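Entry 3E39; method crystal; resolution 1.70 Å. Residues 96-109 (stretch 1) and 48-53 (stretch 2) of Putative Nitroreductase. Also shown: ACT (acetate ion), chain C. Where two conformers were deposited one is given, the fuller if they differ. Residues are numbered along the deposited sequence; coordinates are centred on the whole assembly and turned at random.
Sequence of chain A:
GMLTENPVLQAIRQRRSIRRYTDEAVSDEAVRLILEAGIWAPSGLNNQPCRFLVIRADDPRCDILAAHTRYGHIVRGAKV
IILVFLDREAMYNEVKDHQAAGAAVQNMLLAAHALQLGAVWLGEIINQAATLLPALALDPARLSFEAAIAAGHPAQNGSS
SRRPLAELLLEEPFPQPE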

# COMPACT_ATOMS: atom_id res chain seq x y z
N LYS A 96 6.64 -9.20 4.14
CA LYS A 96 5.18 -9.00 4.20
C LYS A 96 4.74 -7.86 5.13
O LYS A 96 3.74 -7.20 4.88
CB LYS A 96 4.47 -10.32 4.54
CG LYS A 96 4.66 -11.36 3.42
CD LYS A 96 3.95 -12.65 3.76
CE LYS A 96 4.76 -13.82 3.39
NZ LYS A 96 4.06 -15.08 3.65
N ASP A 97 5.49 -7.65 6.21
CA ASP A 97 5.17 -6.57 7.15
C ASP A 97 5.62 -5.21 6.58
O ASP A 97 4.95 -4.19 6.78
CB ASP A 97 5.75 -6.88 8.54
CG ASP A 97 4.97 -7.95 9.27
OD1 ASP A 97 3.73 -8.02 9.16
OD2 ASP A 97 5.62 -8.75 9.98
N HIS A 98 6.73 -5.22 5.82
CA HIS A 98 7.09 -3.99 5.07
C HIS A 98 5.97 -3.68 4.05
O HIS A 98 5.58 -2.50 3.89
CB HIS A 98 8.45 -4.09 4.38
CG HIS A 98 9.61 -4.09 5.32
ND1 HIS A 98 9.80 -3.09 6.26
CD2 HIS A 98 10.64 -4.95 5.46
CE1 HIS A 98 10.89 -3.37 6.96
NE2 HIS A 98 11.41 -4.50 6.50
N GLN A 99 5.46 -4.71 3.38
CA GLN A 99 4.37 -4.52 2.41
C GLN A 99 3.15 -3.95 3.13
O GLN A 99 2.50 -3.00 2.65
CB GLN A 99 3.98 -5.84 1.73
CG GLN A 99 5.02 -6.41 0.80
CD GLN A 99 4.66 -7.82 0.34
OE1 GLN A 99 3.84 -8.48 0.97
NE2 GLN A 99 5.32 -8.30 -0.73
N ALA A 100 2.87 -4.46 4.32
CA ALA A 100 1.73 -3.95 5.10
C ALA A 100 1.93 -2.48 5.48
O ALA A 100 0.97 -1.71 5.44
CB ALA A 100 1.52 -4.76 6.32
N ALA A 101 3.17 -2.10 5.81
CA ALA A 101 3.50 -0.72 6.15
C ALA A 101 3.24 0.15 4.92
O ALA A 101 2.69 1.23 5.04
CB ALA A 101 4.93 -0.57 6.65
N GLY A 102 3.61 -0.37 3.75
CA GLY A 102 3.36 0.31 2.46
C GLY A 102 1.86 0.52 2.23
O GLY A 102 1.41 1.61 1.79
N ALA A 103 1.08 -0.51 2.56
CA ALA A 103 -0.39 -0.43 2.37
C ALA A 103 -0.98 0.59 3.34
O ALA A 103 -1.90 1.35 2.98
CB ALA A 103 -1.03 -1.79 2.54
N ALA A 104 -0.46 0.64 4.57
CA ALA A 104 -0.88 1.64 5.56
C ALA A 104 -0.53 3.05 5.10
O ALA A 104 -1.36 3.95 5.14
CB ALA A 104 -0.24 1.36 6.91
N VAL A 105 0.71 3.25 4.64
CA VAL A 105 1.14 4.57 4.13
C VAL A 105 0.22 4.97 2.94
O VAL A 105 -0.28 6.07 2.89
CB VAL A 105 2.64 4.63 3.77
CG1 VAL A 105 2.99 5.95 3.09
CG2 VAL A 105 3.58 4.40 4.99
N GLN A 106 -0.02 4.06 1.99
CA GLN A 106 -0.84 4.36 0.84
C GLN A 106 -2.25 4.79 1.24
O GLN A 106 -2.75 5.76 0.70
CB GLN A 106 -0.89 3.17 -0.13
CG GLN A 106 -1.61 3.48 -1.45
CD GLN A 106 -0.96 4.59 -2.30
OE1 GLN A 106 0.20 4.99 -2.10
NE2 GLN A 106 -1.69 5.04 -3.32
N ASN A 107 -2.87 4.08 2.19
CA ASN A 107 -4.18 4.47 2.69
C ASN A 107 -4.16 5.89 3.25
O ASN A 107 -5.08 6.65 3.02
CB ASN A 107 -4.65 3.54 3.81
CG ASN A 107 -5.40 2.33 3.31
OD1 ASN A 107 -5.60 2.14 2.09
ND2 ASN A 107 -5.84 1.51 4.25
N MSE A 108 -3.11 6.21 4.00
CA MSE A 108 -2.97 7.54 4.59
C MSE A 108 -2.79 8.63 3.54
O MSE A 108 -3.36 9.71 3.66
CB MSE A 108 -1.88 7.54 5.65
CG MSE A 108 -2.33 6.75 6.88
SE MSE A 108 -1.22 6.93 8.41
CE MSE A 108 0.30 5.82 7.68
N LEU A 109 -2.04 8.34 2.47
CA LEU A 109 -1.85 9.29 1.36
C LEU A 109 -3.18 9.52 0.61
O LEU A 109 -3.50 10.65 0.23
CB LEU A 109 -0.78 8.78 0.38
CG LEU A 109 0.67 8.70 0.86
CD1 LEU A 109 1.54 8.16 -0.29
CD2 LEU A 109 1.13 10.06 1.43
C ACT C . 0.91 -15.57 5.30
O ACT C . 1.32 -14.55 4.71
OXT ACT C . 1.67 -16.55 5.30
CH3 ACT C . -0.45 -15.59 5.95
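Stretch 2 48-53: QPCRFL

Packing of residues 48-53 (QPCRFL) on the helix 96-109 of the putative nitroreductase. At the apolar centre lies C50, the first residue of strand 50-53, whose CA-to-CB bond points toward the helix. With chi1 in the m well, its sulfur settles over a patch of small residues: C50 SG is 3.8 Å from A101 CA, 4.2 Å from A101 CB and 4.1 Å from A104 CB. The backbone of A100 also borders this site, A100 O lying 4.4 Å from C50 SG. The helix meets C50 with small residues, and the CA atoms of A101 and C50 are 6.4 Å apart. The CA-to-CB bonds of A100 and A104 point toward stretch 2, whereas that of A101 points sideways.

The strand and the helix run in broadly the same N-to-C sense, their axes inclined at 45° (signed crossing angle -45°) and 9.8 Å apart at closest approach. The strand residues are extended, with phi/psi of -77/144 at C50 and -135/147 at F52, and their side chains alternate: C50 and F52 face the helix, while R51 and L53 are out of its reach. The helix is regular, each amide from A100 to L109 bonding to the carbonyl four residues earlier, as in A104 N to A100 O at 2.9 Å.

Toward the C-terminal end of both segments, F52 (chi1 -49°, chi2 -87°) meets M108, a selenomethionine. M108 CE lies 3.7 Å from F52 CE1, at the edge of the ring and near its plane. M108 SE is 5.0 Å from the centroid of the F52 ring and 51° off its normal, an oblique approach.

In the other direction the strand gives way to P49 (phi/psi -79/-11), whose CA-to-CB bond points toward the helix and which meets the carboxylate of D97, the polar edge of the contact. D97 OD1 is 3.6 Å from P49 CG, a van der Waals contact; the CA atoms of D97 and P49 are 7.1 Å apart. The CA-to-CB bond of D97 points sideways, but its carboxylate end comes nearer the proline. No hydrogen bond joins the two stretches, and the contact, burying 257 Å² in all, rests on packing. Q48 (phi/psi 56/63) turns its CB away, and its carbonyl serves stretch 2 itself: R51 NH1 donates to Q48 O and to C50 O, both at 2.9 Å, bracing the turn into the strand. Beyond the interface, K96 NZ binds the acetate, with a hydrogen bond to ACT O at 3.0 Å and a weak one to ACT OXT at 3.3 Å.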

# COMPACT_ATOMS: atom_id res chain seq x y z
N GLN A 48 -1.50 -6.56 12.71
CA GLN A 48 -1.52 -5.11 12.92
C GLN A 48 -0.19 -4.64 13.52
O GLN A 48 -0.16 -4.13 14.64
CB GLN A 48 -2.69 -4.72 13.82
CG GLN A 48 -4.04 -5.11 13.22
CD GLN A 48 -5.14 -5.04 14.25
OE1 GLN A 48 -5.31 -4.02 14.91
NE2 GLN A 48 -5.88 -6.12 14.39
N PRO A 49 0.90 -4.81 12.76
CA PRO A 49 2.24 -4.46 13.25
C PRO A 49 2.61 -2.97 13.21
O PRO A 49 3.66 -2.61 13.77
CB PRO A 49 3.14 -5.23 12.31
CG PRO A 49 2.42 -5.17 10.99
CD PRO A 49 0.95 -5.35 11.39
N CYS A 50 1.80 -2.15 12.54
CA CYS A 50 2.15 -0.74 12.38
C CYS A 50 1.89 0.09 13.63
O CYS A 50 0.87 -0.08 14.34
CB CYS A 50 1.46 -0.11 11.17
SG CYS A 50 1.94 -0.85 9.61
N ARG A 51 2.79 1.04 13.85
CA ARG A 51 2.73 1.97 14.98
C ARG A 51 2.98 3.38 14.40
O ARG A 51 3.68 3.52 13.39
CB ARG A 51 3.78 1.62 16.02
CG ARG A 51 3.62 0.25 16.65
CD ARG A 51 2.33 0.11 17.49
NE ARG A 51 2.31 -1.25 18.05
CZ ARG A 51 1.81 -2.32 17.45
NH1 ARG A 51 1.18 -2.22 16.29
NH2 ARG A 51 1.88 -3.52 18.04
N PHE A 52 2.43 4.39 15.06
CA PHE A 52 2.44 5.75 14.52
C PHE A 52 2.83 6.77 15.56
O PHE A 52 2.52 6.61 16.75
CB PHE A 52 1.05 6.09 13.98
CG PHE A 52 0.50 5.01 13.07
CD1 PHE A 52 0.77 5.00 11.73
CD2 PHE A 52 -0.23 3.94 13.61
CE1 PHE A 52 0.27 4.01 10.90
CE2 PHE A 52 -0.71 2.92 12.77
CZ PHE A 52 -0.46 2.98 11.42
N LEU A 53 3.50 7.82 15.10
CA LEU A 53 3.87 8.93 15.96
C LEU A 53 3.61 10.22 15.21
O LEU A 53 4.19 10.45 14.15
CB LEU A 53 5.32 8.83 16.38
CG LEU A 53 5.82 9.95 17.31
CD1 LEU A 53 4.96 10.16 18.57
CD2 LEU A 53 7.27 9.66 17.63